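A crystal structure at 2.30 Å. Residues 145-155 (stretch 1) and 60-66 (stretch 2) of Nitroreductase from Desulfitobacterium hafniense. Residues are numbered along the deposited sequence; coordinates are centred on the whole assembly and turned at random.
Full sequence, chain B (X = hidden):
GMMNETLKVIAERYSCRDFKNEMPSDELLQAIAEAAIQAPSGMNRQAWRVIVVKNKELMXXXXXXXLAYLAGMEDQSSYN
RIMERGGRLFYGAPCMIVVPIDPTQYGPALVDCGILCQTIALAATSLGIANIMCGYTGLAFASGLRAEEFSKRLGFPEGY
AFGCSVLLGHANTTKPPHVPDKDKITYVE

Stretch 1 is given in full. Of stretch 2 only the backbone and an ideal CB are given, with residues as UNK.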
# COMPACT_ATOMS: atom_id res chain seq x y z
N LEU B 145 0.72 26.36 -10.66
CA LEU B 145 1.41 27.67 -10.54
C LEU B 145 2.53 27.68 -9.50
O LEU B 145 3.51 28.38 -9.66
CB LEU B 145 0.39 28.78 -10.26
CG LEU B 145 -0.73 28.83 -11.32
CD1 LEU B 145 -1.82 29.86 -11.05
CD2 LEU B 145 -0.12 29.07 -12.67
N ARG B 146 2.38 26.88 -8.45
CA ARG B 146 3.43 26.75 -7.45
C ARG B 146 4.00 25.33 -7.40
O ARG B 146 4.80 25.02 -6.53
CB ARG B 146 2.92 27.19 -6.08
CG ARG B 146 2.49 28.65 -6.05
CD ARG B 146 2.27 29.17 -4.67
NE ARG B 146 3.51 29.30 -3.90
CZ ARG B 146 3.56 29.51 -2.58
NH1 ARG B 146 2.45 29.59 -1.85
NH2 ARG B 146 4.73 29.62 -1.98
N ALA B 147 3.65 24.49 -8.38
CA ALA B 147 4.10 23.09 -8.40
C ALA B 147 5.62 22.90 -8.53
O ALA B 147 6.20 22.08 -7.79
CB ALA B 147 3.34 22.25 -9.47
N GLU B 148 6.26 23.63 -9.43
CA GLU B 148 7.72 23.49 -9.62
C GLU B 148 8.47 23.99 -8.40
O GLU B 148 9.45 23.39 -8.00
CB GLU B 148 8.22 24.22 -10.86
CG GLU B 148 9.64 23.79 -11.26
CD GLU B 148 10.39 24.82 -12.12
OE1 GLU B 148 9.93 25.99 -12.23
OE2 GLU B 148 11.46 24.45 -12.67
N GLU B 149 8.00 25.09 -7.82
CA GLU B 149 8.56 25.65 -6.61
C GLU B 149 8.54 24.64 -5.46
O GLU B 149 9.59 24.33 -4.89
CB GLU B 149 7.76 26.88 -6.19
CG GLU B 149 8.20 27.55 -4.89
CD GLU B 149 7.23 28.66 -4.46
OE1 GLU B 149 6.72 29.40 -5.34
OE2 GLU B 149 6.99 28.77 -3.23
N PHE B 150 7.36 24.13 -5.10
CA PHE B 150 7.31 23.16 -4.03
C PHE B 150 8.14 21.93 -4.39
O PHE B 150 8.77 21.35 -3.53
CB PHE B 150 5.88 22.77 -3.64
CG PHE B 150 5.09 23.89 -3.01
CD1 PHE B 150 5.59 24.58 -1.93
CD2 PHE B 150 3.82 24.22 -3.49
CE1 PHE B 150 4.87 25.62 -1.36
CE2 PHE B 150 3.08 25.25 -2.91
CZ PHE B 150 3.60 25.95 -1.85
N SER B 151 8.17 21.54 -5.66
CA SER B 151 8.93 20.37 -6.06
C SER B 151 10.40 20.54 -5.76
O SER B 151 11.04 19.64 -5.21
CB SER B 151 8.69 19.99 -7.52
OG SER B 151 7.35 19.52 -7.69
N LYS B 152 10.95 21.70 -6.08
CA LYS B 152 12.36 21.96 -5.83
C LYS B 152 12.62 22.13 -4.35
O LYS B 152 13.61 21.65 -3.83
CB LYS B 152 12.84 23.20 -6.60
CG LYS B 152 12.87 23.00 -8.10
CD LYS B 152 13.38 24.25 -8.83
CE LYS B 152 12.44 25.45 -8.67
NZ LYS B 152 12.79 26.57 -9.60
N ARG B 153 11.74 22.81 -3.65
CA ARG B 153 11.95 22.99 -2.22
C ARG B 153 11.92 21.64 -1.50
O ARG B 153 12.64 21.44 -0.53
CB ARG B 153 10.93 23.97 -1.64
CG ARG B 153 11.09 25.36 -2.21
CD ARG B 153 9.99 26.27 -1.76
NE ARG B 153 10.05 26.57 -0.34
CZ ARG B 153 9.20 27.38 0.29
NH1 ARG B 153 8.19 27.95 -0.37
NH2 ARG B 153 9.36 27.60 1.58
N LEU B 154 11.12 20.72 -2.00
CA LEU B 154 11.03 19.37 -1.39
C LEU B 154 12.15 18.48 -1.88
O LEU B 154 12.52 17.54 -1.21
CB LEU B 154 9.69 18.73 -1.70
CG LEU B 154 8.53 19.32 -0.90
CD1 LEU B 154 7.18 19.02 -1.54
CD2 LEU B 154 8.58 18.83 0.54
N GLY B 155 12.69 18.79 -3.06
CA GLY B 155 13.75 18.02 -3.66
C GLY B 155 13.25 16.85 -4.49
O GLY B 155 13.94 15.85 -4.62
N UNK B 60 3.46 25.06 6.28
CA UNK B 60 2.39 26.08 6.32
C UNK B 60 2.07 26.63 4.93
O UNK B 60 0.91 26.89 4.62
CB UNK B 60 2.79 27.23 7.24
N UNK B 61 3.08 26.80 4.09
CA UNK B 61 2.84 27.35 2.76
C UNK B 61 2.06 26.39 1.88
O UNK B 61 1.15 26.79 1.18
CB UNK B 61 4.17 27.70 2.09
N UNK B 62 2.41 25.11 1.95
CA UNK B 62 1.74 24.11 1.16
C UNK B 62 0.30 23.96 1.65
O UNK B 62 -0.63 23.73 0.87
CB UNK B 62 2.49 22.78 1.23
N UNK B 63 0.11 24.12 2.96
CA UNK B 63 -1.21 24.00 3.56
C UNK B 63 -2.11 25.14 3.10
O UNK B 63 -3.25 24.92 2.68
CB UNK B 63 -1.11 23.98 5.09
N UNK B 64 -1.59 26.37 3.19
CA UNK B 64 -2.34 27.56 2.80
C UNK B 64 -2.64 27.55 1.30
O UNK B 64 -3.71 27.97 0.88
CB UNK B 64 -1.56 28.82 3.18
N UNK B 65 -1.71 27.05 0.49
CA UNK B 65 -1.95 26.92 -0.96
C UNK B 65 -3.04 25.86 -1.20
O UNK B 65 -3.97 26.08 -2.00
CB UNK B 65 -0.66 26.54 -1.70
N UNK B 66 -2.93 24.73 -0.51
CA UNK B 66 -3.92 23.66 -0.64
C UNK B 66 -5.32 24.20 -0.37
O UNK B 66 -6.21 24.09 -1.22
CB UNK B 66 -3.60 22.51 0.32

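The backbone of stretch 2 is one helical segment, running nearly antiparallel to helix 147-154 of stretch 1 at 156°, with the axes 11.8 Å apart at their closest. That spacing leaves room for side chains of moderate length between the helices. Stretch 1 offers the Phe150 ring, the guanidinium groups of Arg146 and Arg153, the carboxylate of Glu149 and the methyl groups of Leu154.

Position 60 has ordinary helical angles, and its ideal CB finds nothing of stretch 1 within 5.5 Å. Stretch 1 sets no demand here, and most helix-tolerant residues would do. The deposited residue is Gln60, which makes no contact with stretch 1.

Position 61 points its CA-to-CB bond toward stretch 1. The ideal CB lies 4.1 Å from Phe150 CE1, 4.5 Å from Arg146 NH2 and 4.7 Å from Arg153 NH1. Two arginines call for an acceptor, best a negative one; aspartate or glutamate would suit on charge, and glutamine or asparagine could accept without it. The residue is Glu61. Its OE1 accepts from Arg153 NH1 at 2.7 Å and, less linearly, from Arg146 NH2 at 3.2 Å, both hydrogen bonds belonging to salt bridges. Glu61 OE1 also lies 4.2 Å from Glu149 OE2, a like-charge approach made tolerable by the same arginines: Arg146 NH2 and Arg153 NH1 each donate to Glu149 OE2 as well, at 2.7 and 3.2 Å. A weakly bound water joins Glu61 O to Arg146 NH1.

Position 62 points sideways, with its ideal CB 4.5 Å from Phe150 CE1. A side chain leaving here can turn over the ring, so an apolar one suits; leucine or isoleucine could cover the ring, while the longer, unbranched methionine can also run on toward Leu154. The deposited Met62 is selenomethionine. Its CG sits over one face of the Phe150 ring, 3.7 Å from the centroid, in a CH-pi contact, and its SE reaches to 3.9 Å from Leu154 CD1, thereby extending the apolar contact by a further residue.

Position 63 points away from stretch 1, which leaves the choice open; a polar residue is as acceptable as any. It is Glu63, whose OE2 is hydrogen-bonded elsewhere in the structure.

Position 64 points sideways into space that stretch 1 does not fill, so small or polar residues would serve equally. Ala64, a good helix former, makes no contact with stretch 1.

Position 65 again points toward stretch 1, its ideal CB 4.1 Å from Phe150 CE2 and 4.4 Å from Arg146 NH1. The best candidate combines an aliphatic stem for the ring with an acidic end for the arginine; glutamine could also serve. Glu65 does both: its CG packs at the Phe150 ring edge, 4.1 Å from CE2, while OE1 makes a long salt bridge of 4.0 Å with Arg146 NH1.

Position 66 keeps helical angles and has no neighbour in stretch 1, but an ideal CB would be crowded by the carbonyl O of position 62 at 3.3 Å. Any residue with a CB would meet this mild crowding; glycine escapes it, and Gly66 is what is found, though the ordinary helical angles do not by themselves demand it.

Stretch 2 60-66: QEMEAEG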
# COMPACT_ATOMS: atom_id res chain seq x y z
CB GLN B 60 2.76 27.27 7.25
CG GLN B 60 2.81 26.97 8.76
CD GLN B 60 3.15 28.23 9.62
OE1 GLN B 60 3.93 29.08 9.21
NE2 GLN B 60 2.55 28.32 10.80
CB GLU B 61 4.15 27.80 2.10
CG GLU B 61 4.79 29.03 2.75
CD GLU B 61 6.00 29.57 2.01
OE1 GLU B 61 6.16 29.27 0.81
OE2 GLU B 61 6.79 30.33 2.62
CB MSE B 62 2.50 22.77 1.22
CG MSE B 62 3.85 22.80 0.56
SE MSE B 62 4.86 21.15 0.75
CE MSE B 62 3.60 20.00 -0.10
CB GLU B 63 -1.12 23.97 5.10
CG GLU B 63 -2.48 23.72 5.79
CD GLU B 63 -2.38 23.57 7.30
OE1 GLU B 63 -1.71 24.40 7.94
OE2 GLU B 63 -2.98 22.63 7.85
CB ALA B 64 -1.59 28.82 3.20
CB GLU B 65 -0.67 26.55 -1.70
CG GLU B 65 -0.85 26.35 -3.21
CD GLU B 65 -1.34 27.60 -3.95
OE1 GLU B 65 -1.09 28.76 -3.46
OE2 GLU B 65 -1.96 27.40 -5.03
O HOH W 1 0.83 30.06 0.80
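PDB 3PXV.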